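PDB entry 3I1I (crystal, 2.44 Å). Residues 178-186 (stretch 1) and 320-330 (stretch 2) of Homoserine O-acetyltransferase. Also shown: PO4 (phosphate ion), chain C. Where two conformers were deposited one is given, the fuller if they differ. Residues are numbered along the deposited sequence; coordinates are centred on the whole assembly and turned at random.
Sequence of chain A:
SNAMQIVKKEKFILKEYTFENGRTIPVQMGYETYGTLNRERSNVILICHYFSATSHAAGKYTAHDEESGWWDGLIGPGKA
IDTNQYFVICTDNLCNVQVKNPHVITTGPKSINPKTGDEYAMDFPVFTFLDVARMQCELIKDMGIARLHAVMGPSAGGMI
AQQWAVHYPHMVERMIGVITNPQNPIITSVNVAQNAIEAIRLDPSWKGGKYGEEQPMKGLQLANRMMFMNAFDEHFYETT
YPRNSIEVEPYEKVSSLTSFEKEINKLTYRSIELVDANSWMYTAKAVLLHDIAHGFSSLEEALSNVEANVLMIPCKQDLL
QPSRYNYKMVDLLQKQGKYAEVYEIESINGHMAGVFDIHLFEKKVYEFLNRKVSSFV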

# COMPACT_ATOMS: atom_id res chain seq x y z
N VAL A 178 -13.47 -15.95 16.09
CA VAL A 178 -13.97 -14.58 16.04
C VAL A 178 -13.28 -13.76 14.94
O VAL A 178 -12.05 -13.82 14.76
N ILE A 179 -14.07 -13.00 14.19
CA ILE A 179 -13.56 -12.15 13.05
C ILE A 179 -12.44 -12.81 12.25
O ILE A 179 -11.37 -12.27 12.11
N THR A 180 -12.73 -14.01 11.74
CA THR A 180 -11.75 -14.83 11.04
C THR A 180 -12.42 -15.56 9.82
O THR A 180 -13.60 -15.37 9.53
N ASN A 181 -11.65 -16.40 9.12
CA ASN A 181 -12.13 -17.17 7.95
C ASN A 181 -11.24 -18.40 7.77
O ASN A 181 -10.08 -18.40 8.24
N PRO A 182 -11.77 -19.44 7.12
CA PRO A 182 -11.00 -20.66 6.94
C PRO A 182 -9.85 -20.50 5.96
O PRO A 182 -8.94 -21.32 5.95
N GLN A 183 -9.94 -19.48 5.11
CA GLN A 183 -8.93 -19.21 4.08
C GLN A 183 -8.80 -17.72 3.98
O GLN A 183 -9.82 -17.05 3.90
N ASN A 184 -7.59 -17.17 4.03
CA ASN A 184 -7.48 -15.74 4.04
C ASN A 184 -8.01 -15.21 2.70
O ASN A 184 -7.57 -15.66 1.64
N PRO A 185 -8.98 -14.30 2.73
CA PRO A 185 -9.51 -13.81 1.46
C PRO A 185 -8.43 -13.26 0.57
O PRO A 185 -7.44 -12.72 1.05
N ILE A 186 -8.63 -13.43 -0.73
CA ILE A 186 -7.67 -12.97 -1.73
C ILE A 186 -7.46 -11.45 -1.60
O ILE A 186 -6.33 -10.99 -1.64
N LEU A 320 -11.73 -6.87 6.35
CA LEU A 320 -10.55 -7.76 6.25
C LEU A 320 -11.00 -9.18 6.12
O LEU A 320 -10.38 -9.96 5.41
N GLN A 321 -12.08 -9.51 6.80
CA GLN A 321 -12.57 -10.87 6.86
C GLN A 321 -14.07 -10.90 6.55
O GLN A 321 -14.91 -10.93 7.47
N PRO A 322 -14.42 -10.88 5.25
CA PRO A 322 -15.82 -10.85 4.86
C PRO A 322 -16.59 -12.02 5.43
O PRO A 322 -16.15 -13.17 5.38
N SER A 323 -17.74 -11.75 5.98
CA SER A 323 -18.42 -12.77 6.73
C SER A 323 -19.04 -13.87 5.83
O SER A 323 -19.36 -14.97 6.31
N ARG A 324 -19.21 -13.62 4.54
CA ARG A 324 -19.86 -14.67 3.74
C ARG A 324 -19.14 -16.04 3.83
O ARG A 324 -19.78 -17.06 3.74
N TYR A 325 -17.83 -16.06 4.01
CA TYR A 325 -17.13 -17.34 4.05
C TYR A 325 -17.32 -18.04 5.38
O TYR A 325 -17.13 -19.24 5.45
N ASN A 326 -17.73 -17.32 6.44
CA ASN A 326 -18.11 -18.02 7.68
C ASN A 326 -19.39 -18.85 7.42
O ASN A 326 -19.51 -20.02 7.88
N TYR A 327 -20.34 -18.26 6.69
CA TYR A 327 -21.60 -18.95 6.37
C TYR A 327 -21.36 -20.16 5.51
O TYR A 327 -21.94 -21.23 5.73
N LYS A 328 -20.46 -20.03 4.54
CA LYS A 328 -20.16 -21.17 3.67
C LYS A 328 -19.63 -22.34 4.51
O LYS A 328 -20.13 -23.46 4.41
N MSE A 329 -18.63 -22.07 5.33
CA MSE A 329 -17.98 -23.08 6.17
C MSE A 329 -18.96 -23.77 7.10
O MSE A 329 -18.95 -25.00 7.24
N VAL A 330 -19.81 -22.98 7.74
CA VAL A 330 -20.78 -23.51 8.68
C VAL A 330 -21.79 -24.39 7.94
O VAL A 330 -22.22 -25.47 8.42

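This is a buried, largely polar contact in which four amide side chains, N181, N184, Q321 and N326, knit an irregular loop to a turn and the helix that follows it, with small apolar contacts beside them. N181 is the hub. Its CA-to-CB bond points toward the second stretch, and with chi1 at -90° (m), N181 ND2 donates to Q321 OE1 at 2.8 Å and to the backbone carbonyl P322 O at 3.2 Å. N181 OD1 accepts only a weak bond from N326 ND2, 2.7 Å away but poorly angled; the same ND2 spends its straight bond on T180 O, also at 2.7 Å. P182, P185, Y325 and M329 also point toward the other stretch; Y325 CB lies 3.3 Å from N181 OD1, and N181 ND2 sits at the edge of the Y325 ring.

Q321 leaves its backbone sideways, but with chi1 and chi2 both m its amide curls back to the loop, where Q321 NE2 donates to N184 OD1 at 3.0 Å. Each end of this amide thus meets a different asparagine.

Water 1 accepts from T180 N (2.9 Å) and donates to N326 OD1 (2.7 Å); water 2 lies 2.9 Å from both T180 O and Q321 O.

P182 CG meets M329 SE, in an all-t selenomethionine, at 3.8 Å, and P185 CG packs on P322 CD at 3.6 Å. R324 points away, and R324 NH1 binds phosphate O2 at 2.8 Å.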

# COMPACT_ATOMS: atom_id res chain seq x y z
CB VAL A 178 -13.78 -13.90 17.41
CG1 VAL A 178 -14.47 -12.49 17.42
CG2 VAL A 178 -14.34 -14.78 18.52
CB ILE A 179 -13.17 -10.72 13.52
CG1 ILE A 179 -12.13 -10.74 14.67
CG2 ILE A 179 -14.43 -9.98 13.98
CD1 ILE A 179 -11.33 -9.47 14.79
CB THR A 180 -11.10 -15.87 12.04
OG1 THR A 180 -9.91 -16.44 11.47
CG2 THR A 180 -12.10 -16.99 12.42
CB ASN A 181 -12.08 -16.34 6.68
CG ASN A 181 -13.35 -15.58 6.43
OD1 ASN A 181 -14.43 -16.15 6.56
ND2 ASN A 181 -13.24 -14.29 6.11
CB PRO A 182 -12.03 -21.67 6.42
CG PRO A 182 -13.13 -20.87 5.91
CD PRO A 182 -13.13 -19.57 6.59
CB GLN A 183 -9.39 -19.77 2.73
CG GLN A 183 -9.59 -21.27 2.71
CD GLN A 183 -10.13 -21.80 1.38
OE1 GLN A 183 -11.22 -21.41 0.96
NE2 GLN A 183 -9.40 -22.72 0.73
CB ASN A 184 -6.06 -15.26 4.27
CG ASN A 184 -6.01 -13.81 4.71
OD1 ASN A 184 -6.61 -13.49 5.73
ND2 ASN A 184 -5.30 -12.94 3.98
CB PRO A 185 -10.47 -12.71 1.88
CG PRO A 185 -10.90 -13.12 3.26
CD PRO A 185 -9.64 -13.69 3.89
CB ILE A 186 -8.18 -13.30 -3.17
CG1 ILE A 186 -8.33 -14.81 -3.35
CG2 ILE A 186 -7.25 -12.71 -4.24
CD1 ILE A 186 -7.03 -15.62 -3.09
CB LEU A 320 -9.63 -7.65 7.47
CG LEU A 320 -8.79 -6.38 7.54
CD1 LEU A 320 -8.30 -6.22 8.99
CD2 LEU A 320 -7.62 -6.43 6.53
CB GLN A 321 -12.29 -11.46 8.24
CG GLN A 321 -10.77 -11.67 8.57
CD GLN A 321 -10.08 -12.58 7.57
OE1 GLN A 321 -10.71 -13.38 6.85
NE2 GLN A 321 -8.79 -12.41 7.46
CB PRO A 322 -15.74 -10.94 3.35
CG PRO A 322 -14.42 -10.34 3.02
CD PRO A 322 -13.53 -10.81 4.09
CB SER A 323 -19.49 -12.13 7.59
OG SER A 323 -20.55 -11.74 6.79
CB ARG A 324 -20.04 -14.27 2.27
CG ARG A 324 -18.74 -14.17 1.55
CD ARG A 324 -18.92 -13.60 0.16
NE ARG A 324 -19.64 -14.52 -0.70
CZ ARG A 324 -20.36 -14.18 -1.76
NH1 ARG A 324 -20.49 -12.94 -2.15
NH2 ARG A 324 -20.93 -15.12 -2.47
CB TYR A 325 -15.65 -17.16 3.71
CG TYR A 325 -15.46 -16.37 2.44
CD1 TYR A 325 -15.83 -16.90 1.22
CD2 TYR A 325 -15.00 -15.05 2.49
CE1 TYR A 325 -15.72 -16.15 0.04
CE2 TYR A 325 -14.85 -14.30 1.33
CZ TYR A 325 -15.22 -14.84 0.11
OH TYR A 325 -15.09 -14.09 -1.04
CB ASN A 326 -18.35 -17.07 8.84
CG ASN A 326 -17.08 -16.52 9.47
OD1 ASN A 326 -17.12 -16.14 10.64
ND2 ASN A 326 -15.97 -16.46 8.74
CB TYR A 327 -22.58 -18.01 5.69
CG TYR A 327 -23.17 -17.00 6.64
CD1 TYR A 327 -24.22 -17.33 7.49
CD2 TYR A 327 -22.64 -15.72 6.73
CE1 TYR A 327 -24.74 -16.41 8.42
CE2 TYR A 327 -23.15 -14.78 7.62
CZ TYR A 327 -24.20 -15.13 8.46
OH TYR A 327 -24.69 -14.17 9.31
CB LYS A 328 -19.15 -20.76 2.60
CG LYS A 328 -18.76 -21.85 1.64
CD LYS A 328 -19.87 -22.13 0.60
CE LYS A 328 -20.62 -23.45 0.84
NZ LYS A 328 -20.60 -24.24 -0.43
CB MSE A 329 -16.86 -22.41 6.97
CG MSE A 329 -16.45 -23.14 8.22
SE MSE A 329 -14.88 -22.30 9.01
CE MSE A 329 -14.67 -23.38 10.63
CB VAL A 330 -21.39 -22.35 9.51
CG1 VAL A 330 -22.78 -22.70 10.12
CG2 VAL A 330 -20.32 -21.90 10.60
P PO4 C . -19.67 -9.60 -0.49
O1 PO4 C . -18.66 -10.10 0.51
O2 PO4 C . -19.51 -10.34 -1.80
O3 PO4 C . -19.53 -8.11 -0.73
O4 PO4 C . -21.07 -9.82 0.03
O HOH W 1 -15.25 -15.21 12.35
O HOH W 2 -15.45 -13.14 9.21